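Local atomic coordinates of designed helical repeat protein (Synthetic construct, PDB entry 5CWQ), a protein that has no known natural function, being a computationally designed helical repeat protein that stacks paired antiparallel helices into a compact all-alpha array. Residues Gly202-Glu205 with Val206-Ala210; Ala220-His223 with Val224-Arg228. One frame throughout, in Å; residues are numbered along the deposited sequence.

Contact 1 (Gly202-Glu205 with Val206-Ala210); sequences GDSE and VKRLA
Asp203 and Val206 meet at the N-cap of helix 204-230, where the chain turns out of the preceding helix through Gly202, the positive-phi residue of a Schellman motif. The capping bond, from Val206 N to Asp203 OD1, is straight but weak at 3.4 Å. With CG set anti to its backbone N (chi1 -166°), the Asp203 carboxylate reaches forward to the first turn of the helix, and OD2 also touches Val206 CG2. Backbone bonds then start the helix: Lys207 N reaches Asp203 O, Arg208 N reaches Ser204 O at 3.0 Å, and Leu209 N reaches Glu205 O. Charge pairing is looser. Glu205 OE1 lies in the plane of the Arg208 guanidinium, at its edge, and forms a salt bridge with NH1 at 3.4 Å, whose hydrogen bond is weak; the two flat groups are turned 68° apart. Ser204 CB sits over one face of that guanidinium, offset toward its rim. Val206 packs inward on Val194 and Ala198 of helix 174-201, while Leu209 turns to helix 147-171, its CG 3.9 Å from Glu205 OE2. On the surface, one water joins Ser204 OG to Lys207 NZ, 2.8 Å from each atom.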
ATOM      1  N   GLY A 202     -19.403 -16.955   7.263  1.00 33.29           N
ATOM      2  CA  GLY A 202     -19.356 -17.441   5.896  1.00 31.84           C
ATOM      3  C   GLY A 202     -19.186 -16.322   4.884  1.00 31.00           C
ATOM      4  O   GLY A 202     -19.554 -16.468   3.719  1.00 30.51           O
ATOM      5  N   ASP A 203     -18.620 -15.204   5.329  1.00 31.54           N
ATOM      6  CA  ASP A 203     -18.385 -14.055   4.458  1.00 32.91           C
ATOM      7  C   ASP A 203     -17.019 -14.194   3.794  1.00 30.74           C
ATOM      8  O   ASP A 203     -16.039 -13.581   4.217  1.00 29.88           O
ATOM      9  CB  ASP A 203     -18.475 -12.752   5.257  1.00 36.21           C
ATOM     10  CG  ASP A 203     -18.573 -11.523   4.370  1.00 40.91           C
ATOM     11  OD1 ASP A 203     -18.194 -11.596   3.180  1.00 40.15           O
ATOM     12  OD2 ASP A 203     -19.034 -10.477   4.872  1.00 45.27           O
ATOM     13  N   SER A 204     -16.968 -15.010   2.748  1.00 30.85           N
ATOM     14  CA  SER A 204     -15.711 -15.374   2.107  1.00 31.19           C
ATOM     15  C   SER A 204     -14.951 -14.182   1.531  1.00 30.42           C
ATOM     16  O   SER A 204     -13.722 -14.177   1.516  1.00 30.08           O
ATOM     17  CB  SER A 204     -15.972 -16.393   1.000  1.00 32.72           C
ATOM     18  OG  SER A 204     -16.494 -17.591   1.542  1.00 33.95           O
ATOM     19  N   GLU A 205     -15.673 -13.177   1.051  1.00 31.07           N
ATOM     20  CA  GLU A 205     -15.019 -12.012   0.467  1.00 33.31           C
ATOM     21  C   GLU A 205     -14.236 -11.242   1.526  1.00 30.08           C
ATOM     22  O   GLU A 205     -13.068 -10.910   1.321  1.00 30.07           O
ATOM     23  CB  GLU A 205     -16.043 -11.095  -0.204  1.00 39.45           C
ATOM     24  CG  GLU A 205     -15.439  -9.844  -0.831  1.00 46.14           C
ATOM     25  CD  GLU A 205     -14.371 -10.153  -1.872  1.00 53.59           C
ATOM     26  OE1 GLU A 205     -14.374 -11.275  -2.424  1.00 56.95           O
ATOM     27  OE2 GLU A 205     -13.527  -9.271  -2.141  1.00 55.53           O
ATOM     28  N   VAL A 206     -14.879 -10.972   2.659  1.00 27.69           N
ATOM     29  CA  VAL A 206     -14.236 -10.250   3.753  1.00 25.15           C
ATOM     30  C   VAL A 206     -13.045 -11.045   4.277  1.00 24.28           C
ATOM     31  O   VAL A 206     -12.009 -10.476   4.618  1.00 24.24           O
ATOM     32  CB  VAL A 206     -15.232  -9.969   4.902  1.00 24.83           C
ATOM     33  CG1 VAL A 206     -14.528  -9.353   6.109  1.00 23.80           C
ATOM     34  CG2 VAL A 206     -16.341  -9.053   4.418  1.00 25.70           C
ATOM     35  N   LYS A 207     -13.207 -12.364   4.337  1.00 24.64           N
ATOM     36  CA  LYS A 207     -12.140 -13.258   4.766  1.00 24.49           C
ATOM     37  C   LYS A 207     -10.899 -13.066   3.903  1.00 25.73           C
ATOM     38  O   LYS A 207      -9.789 -12.931   4.416  1.00 25.99           O
ATOM     39  CB  LYS A 207     -12.607 -14.714   4.702  1.00 23.44           C
ATOM     40  CG  LYS A 207     -11.547 -15.737   5.088  1.00 22.95           C
ATOM     41  CD  LYS A 207     -12.028 -17.169   4.855  1.00 24.21           C
ATOM     42  CE  LYS A 207     -12.161 -17.487   3.375  1.00 25.51           C
ATOM     43  NZ  LYS A 207     -12.574 -18.897   3.146  1.00 26.04           N
ATOM     44  N   ARG A 208     -11.099 -13.056   2.589  1.00 26.00           N
ATOM     45  CA  ARG A 208      -9.997 -12.902   1.647  1.00 25.45           C
ATOM     46  C   ARG A 208      -9.298 -11.560   1.830  1.00 25.20           C
ATOM     47  O   ARG A 208      -8.071 -11.483   1.798  1.00 24.78           O
ATOM     48  CB  ARG A 208     -10.504 -13.038   0.213  1.00 26.16           C
ATOM     49  CG  ARG A 208     -11.018 -14.422  -0.127  1.00 28.20           C
ATOM     50  CD  ARG A 208     -11.969 -14.378  -1.310  1.00 30.45           C
ATOM     51  NE  ARG A 208     -12.659 -15.652  -1.495  1.00 32.07           N
ATOM     52  CZ  ARG A 208     -13.869 -15.783  -2.032  1.00 33.79           C
ATOM     53  NH1 ARG A 208     -14.543 -14.717  -2.444  1.00 34.09           N
ATOM     54  NH2 ARG A 208     -14.412 -16.985  -2.154  1.00 35.25           N
ATOM     55  N   LEU A 209     -10.085 -10.505   2.023  1.00 25.97           N
ATOM     56  CA  LEU A 209      -9.540  -9.162   2.202  1.00 26.52           C
ATOM     57  C   LEU A 209      -8.773  -9.045   3.518  1.00 25.85           C
ATOM     58  O   LEU A 209      -7.715  -8.417   3.576  1.00 26.92           O
ATOM     59  CB  LEU A 209     -10.660  -8.120   2.149  1.00 27.17           C
ATOM     60  CG  LEU A 209     -11.395  -7.994   0.810  1.00 28.30           C
ATOM     61  CD1 LEU A 209     -12.591  -7.067   0.937  1.00 27.86           C
ATOM     62  CD2 LEU A 209     -10.460  -7.507  -0.290  1.00 29.03           C
ATOM     63  N   ALA A 210      -9.311  -9.651   4.572  1.00 24.55           N
ATOM     64  CA  ALA A 210      -8.657  -9.642   5.873  1.00 24.37           C
ATOM     65  C   ALA A 210      -7.329 -10.397   5.818  1.00 26.02           C
ATOM     66  O   ALA A 210      -6.373 -10.047   6.514  1.00 26.23           O
ATOM     67  CB  ALA A 210      -9.573 -10.248   6.926  1.00 24.34           C
TER
HETATM   68  O   HOH W   1     -15.171 -18.349   3.929  1.00 28.01           O
HETATM   69  O   HOH W   2     -13.363 -12.500  -4.243  1.00 52.04           O

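Contact 2 (Ala220-His223 with Val224-Arg228); sequences ARRH and VQECR. With PO4 (phosphate ion), chain F.
The Arg221 guanidinium and the Gln225 amide, one helical turn apart, flank a phosphate ion probably picked up from the crystallisation liquor. Phosphate O1 lies over one face of the guanidinium, offset toward its rim, while O4 approaches the aliphatic part of the chain, 3.2 Å from Arg221 CD. Gln225 bends at chi2 (-66°), which swings its amide round to the ion, and NE2 donates to phosphate O2 over 3.1 Å. Tyr181 OH of helix 174-201 is also hydrogen-bonded to the phosphate, and Gln225 OE1 accepts from His234 N in the C-terminal tail. Elsewhere Arg222 and Glu226 run side by side and point the same way, yet their charged ends stay apart, with NE 5.3 Å from OE2; the Glu226 stem packs instead against Arg222 O, CG coming within 3.2 Å. Ordinary i to i+4 backbone bonds carry the helix through here: Val224 N to Ala220 O, Gln225 N to Arg221 O and Glu226 N to Arg222 O, the last the most bent at 136°. Ala220 and Val224 fill the seam between helices 147-171 and 174-201, and Cys227 ties this end to helix 147-171 by its disulfide to Cys169.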
ATOM      1  N   ALA A 220       5.648  -7.032   7.018  1.00 27.14           N
ATOM      2  CA  ALA A 220       6.180  -5.806   7.598  1.00 26.56           C
ATOM      3  C   ALA A 220       6.969  -6.114   8.864  1.00 28.08           C
ATOM      4  O   ALA A 220       8.053  -5.573   9.081  1.00 27.17           O
ATOM      5  CB  ALA A 220       5.054  -4.831   7.898  1.00 24.74           C
ATOM      6  N   ARG A 221       6.419  -6.993   9.695  1.00 31.33           N
ATOM      7  CA  ARG A 221       7.075  -7.386  10.933  1.00 35.82           C
ATOM      8  C   ARG A 221       8.367  -8.139  10.642  1.00 34.06           C
ATOM      9  O   ARG A 221       9.405  -7.851  11.236  1.00 34.86           O
ATOM     10  CB  ARG A 221       6.141  -8.246  11.786  1.00 43.62           C
ATOM     11  CG  ARG A 221       6.745  -8.661  13.116  1.00 52.69           C
ATOM     12  CD  ARG A 221       5.729  -9.344  14.016  1.00 61.68           C
ATOM     13  NE  ARG A 221       5.157 -10.538  13.399  1.00 71.13           N
ATOM     14  CZ  ARG A 221       4.535 -11.505  14.066  1.00 78.92           C
ATOM     15  NH1 ARG A 221       4.407 -11.436  15.385  1.00 81.94           N
ATOM     16  NH2 ARG A 221       4.045 -12.550  13.413  1.00 81.46           N
ATOM     17  N   ARG A 222       8.303  -9.097   9.724  1.00 32.35           N
ATOM     18  CA  ARG A 222       9.485  -9.859   9.341  1.00 34.01           C
ATOM     19  C   ARG A 222      10.578  -8.945   8.796  1.00 32.94           C
ATOM     20  O   ARG A 222      11.757  -9.137   9.091  1.00 34.68           O
ATOM     21  CB  ARG A 222       9.130 -10.924   8.299  1.00 38.03           C
ATOM     22  CG  ARG A 222       8.431 -12.145   8.874  1.00 43.45           C
ATOM     23  CD  ARG A 222       8.389 -13.285   7.867  1.00 50.01           C
ATOM     24  NE  ARG A 222       7.723 -12.904   6.621  1.00 54.52           N
ATOM     25  CZ  ARG A 222       6.414 -12.999   6.402  1.00 56.90           C
ATOM     26  NH1 ARG A 222       5.600 -13.462   7.343  1.00 57.73           N
ATOM     27  NH2 ARG A 222       5.912 -12.626   5.231  1.00 57.25           N
ATOM     28  N   HIS A 223      10.180  -7.950   8.008  1.00 30.68           N
ATOM     29  CA  HIS A 223      11.136  -7.036   7.389  1.00 30.87           C
ATOM     30  C   HIS A 223      11.916  -6.275   8.453  1.00 31.76           C
ATOM     31  O   HIS A 223      13.140  -6.194   8.395  1.00 28.85           O
ATOM     32  CB  HIS A 223      10.418  -6.057   6.460  1.00 31.09           C
ATOM     33  CG  HIS A 223      11.340  -5.277   5.575  1.00 32.80           C
ATOM     34  ND1 HIS A 223      11.960  -5.831   4.475  1.00 34.28           N
ATOM     35  CD2 HIS A 223      11.747  -3.987   5.626  1.00 33.46           C
ATOM     36  CE1 HIS A 223      12.709  -4.915   3.886  1.00 35.02           C
ATOM     37  NE2 HIS A 223      12.598  -3.788   4.564  1.00 34.52           N
ATOM     38  N   VAL A 224      11.196  -5.724   9.425  1.00 36.53           N
ATOM     39  CA  VAL A 224      11.816  -5.000  10.527  1.00 41.93           C
ATOM     40  C   VAL A 224      12.721  -5.902  11.358  1.00 42.86           C
ATOM     41  O   VAL A 224      13.842  -5.524  11.701  1.00 45.09           O
ATOM     42  CB  VAL A 224      10.751  -4.382  11.454  1.00 45.25           C
ATOM     43  CG1 VAL A 224      11.394  -3.781  12.694  1.00 47.34           C
ATOM     44  CG2 VAL A 224       9.961  -3.327  10.710  1.00 45.75           C
ATOM     45  N   GLN A 225      12.223  -7.087  11.694  1.00 41.60           N
ATOM     46  CA  GLN A 225      12.937  -7.998  12.582  1.00 42.96           C
ATOM     47  C   GLN A 225      14.187  -8.592  11.940  1.00 43.10           C
ATOM     48  O   GLN A 225      15.144  -8.928  12.636  1.00 43.75           O
ATOM     49  CB  GLN A 225      12.008  -9.129  13.030  1.00 47.06           C
ATOM     50  CG  GLN A 225      10.880  -8.684  13.945  1.00 52.19           C
ATOM     51  CD  GLN A 225      11.376  -8.183  15.289  1.00 58.80           C
ATOM     52  OE1 GLN A 225      11.711  -7.007  15.439  1.00 61.34           O
ATOM     53  NE2 GLN A 225      11.427  -9.074  16.274  1.00 61.10           N
ATOM     54  N   GLU A 226      14.175  -8.722  10.617  1.00 42.59           N
ATOM     55  CA  GLU A 226      15.261  -9.382   9.897  1.00 42.64           C
ATOM     56  C   GLU A 226      16.160  -8.384   9.166  1.00 39.23           C
ATOM     57  O   GLU A 226      17.173  -8.768   8.579  1.00 43.45           O
ATOM     58  CB  GLU A 226      14.687 -10.393   8.903  1.00 44.14           C
ATOM     59  CG  GLU A 226      13.862 -11.494   9.558  1.00 45.41           C
ATOM     60  CD  GLU A 226      13.110 -12.345   8.554  1.00 47.48           C
ATOM     61  OE1 GLU A 226      13.164 -12.033   7.346  1.00 48.23           O
ATOM     62  OE2 GLU A 226      12.460 -13.326   8.972  1.00 48.40           O
ATOM     63  N   CYS A 227      15.782  -7.109   9.210  1.00 59.62           N
ATOM     64  CA  CYS A 227      16.512  -6.051   8.515  1.00 56.57           C
ATOM     65  C   CYS A 227      17.976  -5.969   8.945  1.00 56.96           C
ATOM     66  O   CYS A 227      18.278  -5.867  10.135  1.00 56.95           O
ATOM     67  CB  CYS A 227      15.829  -4.701   8.755  1.00 55.14           C
ATOM     68  SG  CYS A 227      16.755  -3.275   8.170  1.00 56.83           S
ATOM     69  N   ARG A 228      18.873  -6.022   7.962  1.00 58.33           N
ATOM     70  CA  ARG A 228      20.310  -5.862   8.189  1.00 60.00           C
ATOM     71  C   ARG A 228      20.855  -6.845   9.222  1.00 60.42           C
ATOM     72  O   ARG A 228      21.528  -6.448  10.172  1.00 61.01           O
ATOM     73  CB  ARG A 228      20.617  -4.427   8.629  1.00 60.62           C
ATOM     74  CG  ARG A 228      20.302  -3.374   7.581  1.00 61.21           C
ATOM     75  CD  ARG A 228      20.498  -1.973   8.135  1.00 62.25           C
ATOM     76  NE  ARG A 228      20.205  -0.942   7.142  1.00 63.13           N
ATOM     77  CZ  ARG A 228      21.073  -0.493   6.239  1.00 65.04           C
ATOM     78  NH1 ARG A 228      22.305  -0.983   6.183  1.00 65.81           N
ATOM     79  NH2 ARG A 228      20.703   0.450   5.383  1.00 66.18           N
TER
HETATM   80  P   PO4 F 305       8.404 -11.666  16.274  0.98 89.29           P
HETATM   81  O1  PO4 F 305       7.945 -13.086  16.045  0.98 90.18           O
HETATM   82  O2  PO4 F 305       9.811 -11.671  16.820  0.98 88.90           O
HETATM   83  O3  PO4 F 305       7.481 -10.992  17.262  0.98 89.56           O
HETATM   84  O4  PO4 F 305       8.376 -10.912  14.966  0.98 88.78           O

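Coming from the N terminus, the chain runs through seven helices before it reaches either contact, and both then belong to the last one, helix 204-230. Contact 1 is where the short turn after helix 174-201 closes and the final helix starts; contact 2 lies near its far end, just before the tail. They are in series, neither nested nor crossing, with centres 27 Å apart and about 12 Å between nearest atoms. Each joins residues one turn apart and encloses no long loop. Both face the same two neighbours, helices 147-171 and 174-201, so the last helix packs on that pair near both ends, with a disulfide added only at contact 2.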